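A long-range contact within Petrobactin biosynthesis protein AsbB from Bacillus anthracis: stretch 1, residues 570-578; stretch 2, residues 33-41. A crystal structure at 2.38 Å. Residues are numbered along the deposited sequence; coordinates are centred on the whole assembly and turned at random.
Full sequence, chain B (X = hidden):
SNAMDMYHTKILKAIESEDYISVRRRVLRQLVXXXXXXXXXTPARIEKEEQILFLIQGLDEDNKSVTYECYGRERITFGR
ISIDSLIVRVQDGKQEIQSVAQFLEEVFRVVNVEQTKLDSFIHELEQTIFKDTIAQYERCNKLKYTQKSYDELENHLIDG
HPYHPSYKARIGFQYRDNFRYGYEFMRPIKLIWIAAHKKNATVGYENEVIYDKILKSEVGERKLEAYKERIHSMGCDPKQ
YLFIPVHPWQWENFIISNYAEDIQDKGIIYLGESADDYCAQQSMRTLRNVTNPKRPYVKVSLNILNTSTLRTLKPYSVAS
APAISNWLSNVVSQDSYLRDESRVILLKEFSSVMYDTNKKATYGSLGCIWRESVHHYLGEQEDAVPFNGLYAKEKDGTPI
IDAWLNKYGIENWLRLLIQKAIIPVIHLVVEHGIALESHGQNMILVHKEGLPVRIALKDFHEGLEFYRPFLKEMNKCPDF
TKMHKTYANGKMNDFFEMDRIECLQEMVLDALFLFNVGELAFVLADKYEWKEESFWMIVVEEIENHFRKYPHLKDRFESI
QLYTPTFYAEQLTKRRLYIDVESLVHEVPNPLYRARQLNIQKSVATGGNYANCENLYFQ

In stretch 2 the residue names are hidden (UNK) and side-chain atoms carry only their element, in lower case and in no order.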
# COMPACT_ATOMS: atom_id res chain seq x y z
N GLU B 570 15.29 -22.13 -12.50
CA GLU B 570 14.14 -21.32 -12.15
C GLU B 570 14.01 -20.13 -13.06
O GLU B 570 14.99 -19.46 -13.32
CB GLU B 570 14.31 -20.78 -10.73
CG GLU B 570 14.13 -21.80 -9.63
CD GLU B 570 12.73 -22.38 -9.59
OE1 GLU B 570 11.76 -21.60 -9.73
OE2 GLU B 570 12.60 -23.62 -9.41
N GLN B 571 12.79 -19.81 -13.48
CA GLN B 571 12.59 -18.55 -14.16
C GLN B 571 12.00 -17.59 -13.13
O GLN B 571 10.79 -17.56 -12.91
CB GLN B 571 11.52 -18.76 -15.23
CG GLN B 571 11.85 -19.78 -16.29
CD GLN B 571 10.69 -19.99 -17.25
OE1 GLN B 571 9.65 -20.53 -16.88
NE2 GLN B 571 10.87 -19.55 -18.49
N LEU B 572 12.83 -16.69 -12.63
CA LEU B 572 12.44 -15.82 -11.52
C LEU B 572 11.60 -14.62 -11.96
O LEU B 572 10.64 -14.25 -11.31
CB LEU B 572 13.68 -15.33 -10.79
CG LEU B 572 14.59 -16.45 -10.24
CD1 LEU B 572 15.96 -15.90 -9.93
CD2 LEU B 572 13.98 -17.10 -9.01
N THR B 573 11.98 -14.02 -13.07
CA THR B 573 11.22 -12.92 -13.62
C THR B 573 9.87 -13.41 -14.14
O THR B 573 8.86 -12.77 -13.90
CB THR B 573 12.05 -12.22 -14.72
OG1 THR B 573 13.26 -11.71 -14.13
CG2 THR B 573 11.27 -11.10 -15.35
N LYS B 574 9.82 -14.54 -14.83
CA LYS B 574 8.55 -15.01 -15.37
C LYS B 574 7.48 -15.06 -14.28
O LYS B 574 6.29 -14.76 -14.52
CB LYS B 574 8.68 -16.38 -16.05
CG LYS B 574 7.42 -16.82 -16.77
CD LYS B 574 7.72 -18.11 -17.53
CE LYS B 574 6.52 -18.61 -18.36
NZ LYS B 574 6.47 -17.96 -19.71
N ARG B 575 7.91 -15.42 -13.08
CA ARG B 575 7.00 -15.58 -11.97
C ARG B 575 6.27 -14.28 -11.59
O ARG B 575 5.17 -14.31 -11.04
CB ARG B 575 7.75 -16.17 -10.77
CG ARG B 575 6.85 -16.68 -9.66
CD ARG B 575 7.52 -17.84 -8.97
NE ARG B 575 8.93 -17.93 -9.34
CZ ARG B 575 9.70 -19.00 -9.14
NH1 ARG B 575 10.97 -18.99 -9.51
NH2 ARG B 575 9.18 -20.08 -8.58
N ARG B 576 6.88 -13.14 -11.90
CA ARG B 576 6.34 -11.84 -11.54
C ARG B 576 5.33 -11.35 -12.56
O ARG B 576 4.66 -10.34 -12.31
CB ARG B 576 7.45 -10.79 -11.47
CG ARG B 576 8.74 -11.28 -10.86
CD ARG B 576 8.98 -10.66 -9.50
NE ARG B 576 9.98 -9.59 -9.58
CZ ARG B 576 11.30 -9.79 -9.60
NH1 ARG B 576 11.78 -11.03 -9.53
NH2 ARG B 576 12.14 -8.76 -9.68
N LEU B 577 5.31 -11.98 -13.74
CA LEU B 577 4.32 -11.63 -14.78
C LEU B 577 3.08 -12.52 -14.93
O LEU B 577 2.26 -12.27 -15.81
CB LEU B 577 5.02 -11.47 -16.13
CG LEU B 577 6.31 -10.64 -16.01
CD1 LEU B 577 7.19 -10.88 -17.20
CD2 LEU B 577 6.01 -9.15 -15.81
N TYR B 578 2.96 -13.59 -14.14
CA TYR B 578 1.82 -14.52 -14.28
C TYR B 578 1.23 -14.92 -12.93
O TYR B 578 1.97 -15.08 -11.96
CB TYR B 578 2.22 -15.78 -15.07
CG TYR B 578 2.68 -15.45 -16.46
CD1 TYR B 578 1.78 -15.38 -17.52
CD2 TYR B 578 4.01 -15.15 -16.70
CE1 TYR B 578 2.21 -15.04 -18.79
CE2 TYR B 578 4.45 -14.80 -17.96
CZ TYR B 578 3.55 -14.75 -19.00
OH TYR B 578 4.00 -14.40 -20.25
N UNK B 33 17.98 -8.40 -20.04
CA UNK B 33 18.73 -9.64 -19.86
C UNK B 33 17.87 -10.78 -19.38
O UNK B 33 17.92 -11.88 -19.94
c UNK B 33 22.20 -8.31 -18.60
c UNK B 33 19.93 -9.46 -18.91
o UNK B 33 23.17 -7.65 -19.07
o UNK B 33 22.19 -8.74 -17.41
c UNK B 33 21.01 -8.60 -19.52
N UNK B 34 17.05 -10.52 -18.37
CA UNK B 34 16.26 -11.63 -17.84
C UNK B 34 15.03 -11.94 -18.71
O UNK B 34 14.63 -13.11 -18.78
c UNK B 34 15.90 -11.47 -16.35
o UNK B 34 14.99 -10.41 -16.17
N UNK B 35 14.45 -10.94 -19.38
CA UNK B 35 13.31 -11.23 -20.27
C UNK B 35 13.77 -12.12 -21.45
O UNK B 35 13.08 -13.05 -21.83
c UNK B 35 11.51 -7.78 -20.41
c UNK B 35 11.92 -9.06 -19.75
c UNK B 35 10.72 -9.76 -19.18
c UNK B 35 12.64 -9.96 -20.78
N UNK B 36 14.95 -11.84 -22.00
CA UNK B 36 15.47 -12.66 -23.07
C UNK B 36 15.96 -14.00 -22.53
O UNK B 36 15.60 -15.05 -23.06
c UNK B 36 17.32 -9.86 -24.96
c UNK B 36 17.10 -12.84 -24.99
c UNK B 36 16.16 -10.62 -24.31
c UNK B 36 16.60 -11.98 -23.81
N UNK B 37 16.75 -13.98 -21.46
CA UNK B 37 17.29 -15.22 -20.90
C UNK B 37 16.18 -16.24 -20.62
O UNK B 37 16.33 -17.40 -20.93
c UNK B 37 18.71 -16.50 -17.69
c UNK B 37 20.27 -18.09 -19.33
c UNK B 37 18.81 -16.18 -19.03
c UNK B 37 19.38 -17.58 -17.16
o UNK B 37 20.81 -19.45 -17.45
c UNK B 37 19.62 -17.00 -19.84
c UNK B 37 20.15 -18.37 -17.98
c UNK B 37 18.08 -14.96 -19.61
N UNK B 38 15.10 -15.83 -19.99
CA UNK B 38 14.08 -16.80 -19.56
C UNK B 38 13.11 -17.09 -20.70
O UNK B 38 12.17 -17.84 -20.53
c UNK B 38 13.31 -16.25 -18.35
o UNK B 38 12.15 -15.61 -15.84
c UNK B 38 14.17 -16.03 -17.15
c UNK B 38 13.41 -15.52 -15.90
o UNK B 38 14.10 -15.03 -14.97
N UNK B 39 13.31 -16.45 -21.85
CA UNK B 39 12.45 -16.66 -23.00
C UNK B 39 11.08 -16.01 -22.87
O UNK B 39 10.17 -16.40 -23.55
N UNK B 40 10.92 -15.05 -21.97
CA UNK B 40 9.63 -14.37 -21.86
C UNK B 40 9.35 -13.61 -23.16
O UNK B 40 8.20 -13.50 -23.58
c UNK B 40 9.72 -14.24 -19.36
c UNK B 40 10.15 -13.45 -18.17
c UNK B 40 9.61 -13.42 -20.64
c UNK B 40 8.34 -12.56 -20.62
N UNK B 41 10.40 -13.07 -23.77
CA UNK B 41 10.32 -12.50 -25.11
C UNK B 41 11.35 -13.21 -26.00
O UNK B 41 12.39 -13.73 -25.53
c UNK B 41 12.49 -9.34 -24.58
c UNK B 41 12.02 -10.76 -24.51
c UNK B 41 10.63 -10.98 -25.10
c UNK B 41 9.61 -10.22 -24.29

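Position 33 carries three side-chain carbons in an unbranched run, the third bearing two oxygens. This carboxylate at the end of two methylenes identifies Glu-33; it lies out of reach of stretch 1.

At position 34 the side chain is one carbon and one oxygen, the hydroxymethyl group of a serine. The oxygen faces the hydroxyl of Thr-573, and once the residue is named Ser-34 the pair is a hydrogen bond, OG of Ser-34 to OG1 of Thr-573 at 3.0 Å.

Position 35 has four carbons forked at the second, and one branch tip nears both the methyl of Thr-573 and CD1 of Leu-577. The fork makes it Leu-35. Its CA-to-CB bond points sideways, but the end of the chain comes nearer, placing CD2 of Leu-35 4.1 Å from CG2 of Thr-573 and 4.2 Å from CD1 of Leu-577.

Four carbons also occur at position 36, now forked at the first, with one arm two carbons long. This is Ile-36, turned out of reach of the other stretch.

A six-carbon ring bearing one oxygen follows a single carbon at position 37. The residue is Tyr-37, which makes no contact with stretch 1.

Position 38 has three carbons, the third carrying two oxygens, and points toward stretch 1, where these oxygens meet consecutive backbone nitrogens. It is Glu-38. The N of Thr-573 donates to OE2 of Glu-38 at 3.0 Å, and the N of Lys-574 to OE1 of Glu-38 at 2.8 Å. The backbone joins in through a weak hydrogen bond from NE2 of Gln-571 to O of Glu-38, 3.0 Å.

No side-chain atoms are present at position 39, so it is Gly-39. Its phi of 74° favours glycine, and it is the first residue past the helix to leave helical phi/psi, in a Schellman motif.

Position 40 again shows four carbons forked at the first; the long arm nears CG2 of Thr-573 and the short arm CD1 of Leu-577. This is Ile-40. Its CD1 lies 3.8 Å from CG2 of Thr-573, and its CG2 lies 4.0 Å from CD1 of Leu-577.

The same branching at position 41 gives Ile-41, which is out of reach of stretch 1.

The contact centres on the carboxylate of Glu-38, which accepts hydrogen bonds from two successive amides where stretch 1 enters helical phi/psi. Such amides lack acceptors in a preceding turn, and here a distant side chain supplies them. Thr-573 serves both kinds of contact: its hydroxyl bonds to Ser-34, while its methyl packs near Leu-35 and Ile-40. Leu-577 extends this apolar patch, so polar anchoring and hydrophobic packing together join segments more than 530 residues apart.

Stretch 2 (33-41) ESLIYEGII
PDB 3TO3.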